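Local coordinates for putative molybdenum cofactor biosynthesis protein D2 (MoaD2) / thiamine S (Mycobacterium smegmatis, PDB 6JC0), which probably acts as a small ubiquitin-like sulfur carrier in molybdenum cofactor biosynthesis, offering sulfur at its C-terminal tail to the partner subunit of molybdopterin synthase, at residues T5-T10 with V74-V79; F14-A19 with V81-A86. All coordinates share one frame; numbering follows the deposited sequence.

Contact 1 (T5-T10 with V74-V79); sequences TTVRVT and VTPQTV
Backbone hydrogen bonds define this as the parallel pairing of the first and last strands, central to the ubiquitin-like beta-grasp sheet. Thr10 N donates to Gln77 O at 2.8 Å, and Thr10 O accepts from Val79 N at 2.7 Å in a bond nearly straight at the hydrogen (165°) and nearly along the C=O axis. Gln77 N to Arg8 O is weak at 3.5 Å, so the pairing loosens toward Pro76. A CA-H...O contact from Thr78 CA to Thr10 O, 3.2 Å, accompanies these bonds. Among apolar pairs, Val7 CG2, anti to the backbone N, meets Pro76 CD at 3.5 Å; the same methyl makes a close methyl-to-backbone contact with Pro76 N at 3.2 Å. On the face carrying Val9 and Gln77, Val9 CG1 meets Val79 CG2 at 3.7 Å, crossing obliquely; Thr10 and Thr78 lie on the other face. Gln77 folds its amide back, NE2 reaching Thr75 O at 3.1 Å on a lone pair and nearly in its own amide plane. Strand 25-31 flanks strand 6-13 across from strand 77-82, with Ser27 bonding Arg8 NH1 and Ile30 touching Val7 and Val9, while Asp62 accepts from Thr78 N.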
loop_
_atom_site.group_PDB
_atom_site.type_symbol
_atom_site.label_atom_id
_atom_site.label_comp_id
_atom_site.label_asym_id
_atom_site.label_seq_id
_atom_site.Cartn_x
_atom_site.Cartn_y
_atom_site.Cartn_z
ATOM N N THR B 5 -8.755 20.408 -54.110
ATOM C CA THR B 5 -9.240 21.507 -53.282
ATOM C C THR B 5 -9.518 21.052 -51.850
ATOM O O THR B 5 -9.358 21.821 -50.903
ATOM C CB THR B 5 -10.527 22.126 -53.861
ATOM O OG1 THR B 5 -11.535 21.113 -53.980
ATOM C CG2 THR B 5 -10.267 22.734 -55.228
ATOM N N THR B 6 -9.942 19.803 -51.699
ATOM C CA THR B 6 -10.325 19.288 -50.393
ATOM C C THR B 6 -9.542 18.039 -50.016
ATOM O O THR B 6 -8.931 17.385 -50.863
ATOM C CB THR B 6 -11.829 18.954 -50.330
ATOM O OG1 THR B 6 -12.113 17.837 -51.184
ATOM C CG2 THR B 6 -12.664 20.149 -50.763
ATOM N N VAL B 7 -9.582 17.713 -48.731
ATOM C CA VAL B 7 -8.888 16.551 -48.214
ATOM C C VAL B 7 -9.838 15.758 -47.316
ATOM O O VAL B 7 -10.652 16.341 -46.599
ATOM C CB VAL B 7 -7.614 16.967 -47.448
ATOM C CG1 VAL B 7 -7.955 17.810 -46.226
ATOM C CG2 VAL B 7 -6.838 15.764 -47.051
ATOM N N ARG B 8 -9.760 14.434 -47.372
ATOM C CA ARG B 8 -10.690 13.615 -46.605
ATOM C C ARG B 8 -10.124 13.222 -45.246
ATOM O O ARG B 8 -9.049 12.632 -45.148
ATOM C CB ARG B 8 -11.084 12.364 -47.389
ATOM C CG ARG B 8 -12.120 11.513 -46.675
ATOM C CD ARG B 8 -12.792 10.528 -47.613
ATOM N NE ARG B 8 -13.689 11.193 -48.555
ATOM C CZ ARG B 8 -14.948 11.522 -48.281
ATOM N NH1 ARG B 8 -15.461 11.255 -47.087
ATOM N NH2 ARG B 8 -15.694 12.122 -49.198
ATOM N N VAL B 9 -10.865 13.555 -44.198
ATOM C CA VAL B 9 -10.440 13.287 -42.831
ATOM C C VAL B 9 -11.392 12.317 -42.145
ATOM O O VAL B 9 -12.610 12.489 -42.192
ATOM C CB VAL B 9 -10.358 14.594 -42.003
ATOM C CG1 VAL B 9 -10.337 14.295 -40.508
ATOM C CG2 VAL B 9 -9.138 15.408 -42.408
ATOM N N THR B 10 -10.832 11.290 -41.518
ATOM C CA THR B 10 -11.615 10.396 -40.683
ATOM C C THR B 10 -11.601 10.912 -39.248
ATOM O O THR B 10 -10.541 11.205 -38.692
ATOM C CB THR B 10 -11.077 8.950 -40.733
ATOM O OG1 THR B 10 -11.059 8.495 -42.091
ATOM C CG2 THR B 10 -11.953 8.015 -39.906
ATOM N N VAL B 74 -3.531 19.005 -44.278
ATOM C CA VAL B 74 -3.205 19.113 -45.703
ATOM C C VAL B 74 -3.057 17.759 -46.382
ATOM O O VAL B 74 -2.675 17.675 -47.550
ATOM C CB VAL B 74 -1.910 19.908 -45.919
ATOM C CG1 VAL B 74 -2.100 21.349 -45.476
ATOM C CG2 VAL B 74 -0.755 19.259 -45.171
ATOM N N THR B 75 -3.372 16.704 -45.643
ATOM C CA THR B 75 -3.214 15.343 -46.126
ATOM C C THR B 75 -4.273 14.484 -45.456
ATOM O O THR B 75 -4.636 14.753 -44.312
ATOM C CB THR B 75 -1.787 14.804 -45.834
ATOM O OG1 THR B 75 -1.739 13.393 -46.069
ATOM C CG2 THR B 75 -1.386 15.091 -44.394
ATOM N N PRO B 76 -4.807 13.480 -46.178
ATOM C CA PRO B 76 -5.811 12.576 -45.601
ATOM C C PRO B 76 -5.331 12.021 -44.268
ATOM O O PRO B 76 -4.176 11.610 -44.157
ATOM C CB PRO B 76 -5.942 11.479 -46.656
ATOM C CG PRO B 76 -5.624 12.184 -47.936
ATOM C CD PRO B 76 -4.541 13.169 -47.594
ATOM N N GLN B 77 -6.209 12.023 -43.272
ATOM C CA GLN B 77 -5.789 11.875 -41.885
ATOM C C GLN B 77 -6.882 11.309 -41.002
ATOM O O GLN B 77 -8.063 11.432 -41.314
ATOM C CB GLN B 77 -5.385 13.234 -41.326
ATOM C CG GLN B 77 -3.929 13.422 -41.048
ATOM C CD GLN B 77 -3.644 14.843 -40.630
ATOM O OE1 GLN B 77 -3.572 15.149 -39.443
ATOM N NE2 GLN B 77 -3.493 15.728 -41.608
ATOM N N THR B 78 -6.482 10.723 -39.880
ATOM C CA THR B 78 -7.431 10.348 -38.846
ATOM C C THR B 78 -7.298 11.307 -37.671
ATOM O O THR B 78 -6.212 11.474 -37.116
ATOM C CB THR B 78 -7.214 8.906 -38.368
ATOM O OG1 THR B 78 -7.393 8.011 -39.471
ATOM C CG2 THR B 78 -8.207 8.553 -37.272
ATOM N N VAL B 79 -8.398 11.958 -37.311
ATOM C CA VAL B 79 -8.410 12.844 -36.155
ATOM C C VAL B 79 -9.211 12.208 -35.018
ATOM O O VAL B 79 -10.402 11.919 -35.172
ATOM C CB VAL B 79 -9.008 14.227 -36.498
ATOM C CG1 VAL B 79 -9.074 15.103 -35.253
ATOM C CG2 VAL B 79 -8.195 14.913 -37.584
#

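Contact 2 (F14-A19 with V81-A86); sequences FAAAAA and VLPPFA
The Phe14 ring takes Val81 O at its edge, in the ring plane, 3.7 Å from CD1. Leu82 CD1 approaches the same ring obliquely, 4.3 Å from Phe14 CD1, and a flat polar side chain of another protein's chain meets it with planes at about 50°. The backbone puts Phe14 CB 3.5 Å from Val81 O; chi1 of -71°, with CG anti to the carbonyl carbon, then turns the ring's CD1 edge to the same oxygen. The bond from Phe14 N to this oxygen is weak, bent to 133° at the hydrogen. Here the first and last strands of the ubiquitin-like beta-grasp fold part: one turns into helix 16-21 behind Ala15 at the N-cap, the other leaves the sheet at Pro83 as the C-terminal tail. Pro83 fills the corner with CG, 3.2 Å from Phe14 O, which also accepts from Ala17 N. The same CG lies against the methyls of Ala15, Ala16 and Ala17, nearest to Ala15 CB at 4.1 Å. Deeper, Ala17 CB packs on Val81 CG1 at 3.7 Å, beside Leu54 of helix 48-54. Outward, Pro83 O and Phe85 O hydrogen-bond to side chains of the other protein.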
loop_
_atom_site.group_PDB
_atom_site.type_symbol
_atom_site.label_atom_id
_atom_site.label_comp_id
_atom_site.label_asym_id
_atom_site.label_seq_id
_atom_site.Cartn_x
_atom_site.Cartn_y
_atom_site.Cartn_z
ATOM N N PHE B 14 -14.570 9.565 -29.044
ATOM C CA PHE B 14 -14.430 8.673 -27.898
ATOM C C PHE B 14 -15.242 9.131 -26.695
ATOM O O PHE B 14 -15.433 10.332 -26.474
ATOM C CB PHE B 14 -12.955 8.531 -27.518
ATOM C CG PHE B 14 -12.165 7.744 -28.509
ATOM C CD1 PHE B 14 -11.561 8.373 -29.584
ATOM C CD2 PHE B 14 -12.066 6.368 -28.395
ATOM C CE1 PHE B 14 -10.851 7.646 -30.513
ATOM C CE2 PHE B 14 -11.356 5.635 -29.321
ATOM C CZ PHE B 14 -10.747 6.275 -30.381
ATOM N N ALA B 15 -15.725 8.147 -25.941
ATOM C CA ALA B 15 -16.456 8.355 -24.692
ATOM C C ALA B 15 -17.548 9.409 -24.818
ATOM O O ALA B 15 -18.470 9.259 -25.619
ATOM C CB ALA B 15 -15.491 8.724 -23.579
ATOM N N ALA B 16 -17.430 10.475 -24.031
ATOM C CA ALA B 16 -18.436 11.533 -24.014
ATOM C C ALA B 16 -18.644 12.165 -25.392
ATOM O O ALA B 16 -19.757 12.560 -25.728
ATOM C CB ALA B 16 -18.061 12.604 -23.000
ATOM N N ALA B 17 -17.580 12.267 -26.182
ATOM C CA ALA B 17 -17.693 12.835 -27.523
ATOM C C ALA B 17 -18.550 11.943 -28.417
ATOM O O ALA B 17 -19.464 12.421 -29.099
ATOM C CB ALA B 17 -16.310 13.043 -28.135
ATOM N N ALA B 18 -18.259 10.645 -28.403
ATOM C CA ALA B 18 -19.049 9.669 -29.147
ATOM C C ALA B 18 -20.502 9.699 -28.704
ATOM O O ALA B 18 -21.413 9.606 -29.528
ATOM C CB ALA B 18 -18.473 8.263 -28.976
ATOM N N ALA B 19 -20.712 9.828 -27.397
ATOM C CA ALA B 19 -22.056 9.851 -26.842
ATOM C C ALA B 19 -22.829 11.063 -27.348
ATOM O O ALA B 19 -23.991 10.954 -27.725
ATOM C CB ALA B 19 -22.003 9.846 -25.320
ATOM N N VAL B 81 -10.920 12.399 -31.265
ATOM C CA VAL B 81 -11.473 13.350 -30.309
ATOM C C VAL B 81 -11.496 12.756 -28.899
ATOM O O VAL B 81 -12.270 11.836 -28.613
ATOM C CB VAL B 81 -12.906 13.775 -30.702
ATOM C CG1 VAL B 81 -13.443 14.785 -29.707
ATOM C CG2 VAL B 81 -12.920 14.347 -32.109
ATOM N N LEU B 82 -10.657 13.301 -28.018
ATOM C CA LEU B 82 -10.435 12.727 -26.692
ATOM C C LEU B 82 -10.929 13.631 -25.564
ATOM O O LEU B 82 -10.354 14.690 -25.317
ATOM C CB LEU B 82 -8.940 12.436 -26.480
ATOM C CG LEU B 82 -8.332 11.123 -26.989
ATOM C CD1 LEU B 82 -8.410 11.013 -28.496
ATOM C CD2 LEU B 82 -6.886 10.985 -26.521
ATOM N N PRO B 83 -11.991 13.209 -24.861
ATOM C CA PRO B 83 -12.451 13.949 -23.681
ATOM C C PRO B 83 -11.416 13.889 -22.565
ATOM O O PRO B 83 -10.492 13.074 -22.650
ATOM C CB PRO B 83 -13.740 13.214 -23.277
ATOM C CG PRO B 83 -14.162 12.476 -24.507
ATOM C CD PRO B 83 -12.874 12.076 -25.174
ATOM N N PRO B 84 -11.553 14.745 -21.540
ATOM C CA PRO B 84 -10.672 14.636 -20.374
ATOM C C PRO B 84 -10.691 13.218 -19.816
ATOM O O PRO B 84 -11.745 12.577 -19.810
ATOM C CB PRO B 84 -11.273 15.635 -19.384
ATOM C CG PRO B 84 -11.932 16.649 -20.250
ATOM C CD PRO B 84 -12.492 15.873 -21.413
ATOM N N PHE B 85 -9.535 12.728 -19.380
ATOM C CA PHE B 85 -9.423 11.348 -18.928
ATOM C C PHE B 85 -10.149 11.161 -17.602
ATOM O O PHE B 85 -10.360 12.117 -16.858
ATOM C CB PHE B 85 -7.953 10.938 -18.795
ATOM C CG PHE B 85 -7.192 10.960 -20.096
ATOM C CD1 PHE B 85 -7.860 11.039 -21.308
ATOM C CD2 PHE B 85 -5.806 10.886 -20.103
ATOM C CE1 PHE B 85 -7.161 11.055 -22.504
ATOM C CE2 PHE B 85 -5.102 10.898 -21.295
ATOM C CZ PHE B 85 -5.780 10.984 -22.498
ATOM N N ALA B 86 -10.537 9.924 -17.320
ATOM C CA ALA B 86 -11.242 9.602 -16.084
ATOM C C ALA B 86 -11.107 8.122 -15.789
ATOM O O ALA B 86 -12.038 7.349 -16.000
ATOM C CB ALA B 86 -12.706 9.995 -16.183
#

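Contacts 1 and 2 lie 21 Å apart between centres, on opposite sides of the chain's centre, yet both draw on strand 77-82. Their segments alternate along the sequence, 5-10, 14-19, 74-79, 81-86, so the N-terminal strand meets the last strand, and the turn into helix 16-21 meets its end at Pro83. Contact 1 sits in the earlier part of the parallel pair 6-13 and 77-82, inside the mixed sheet; contact 2 sits where both strands end. Past contact 2 the chain leaves the sheet as a tail, whose Phe85 and Ala86 bond to another protein's chain, consistent with a MoaD-family protein presenting its C terminus to a partner.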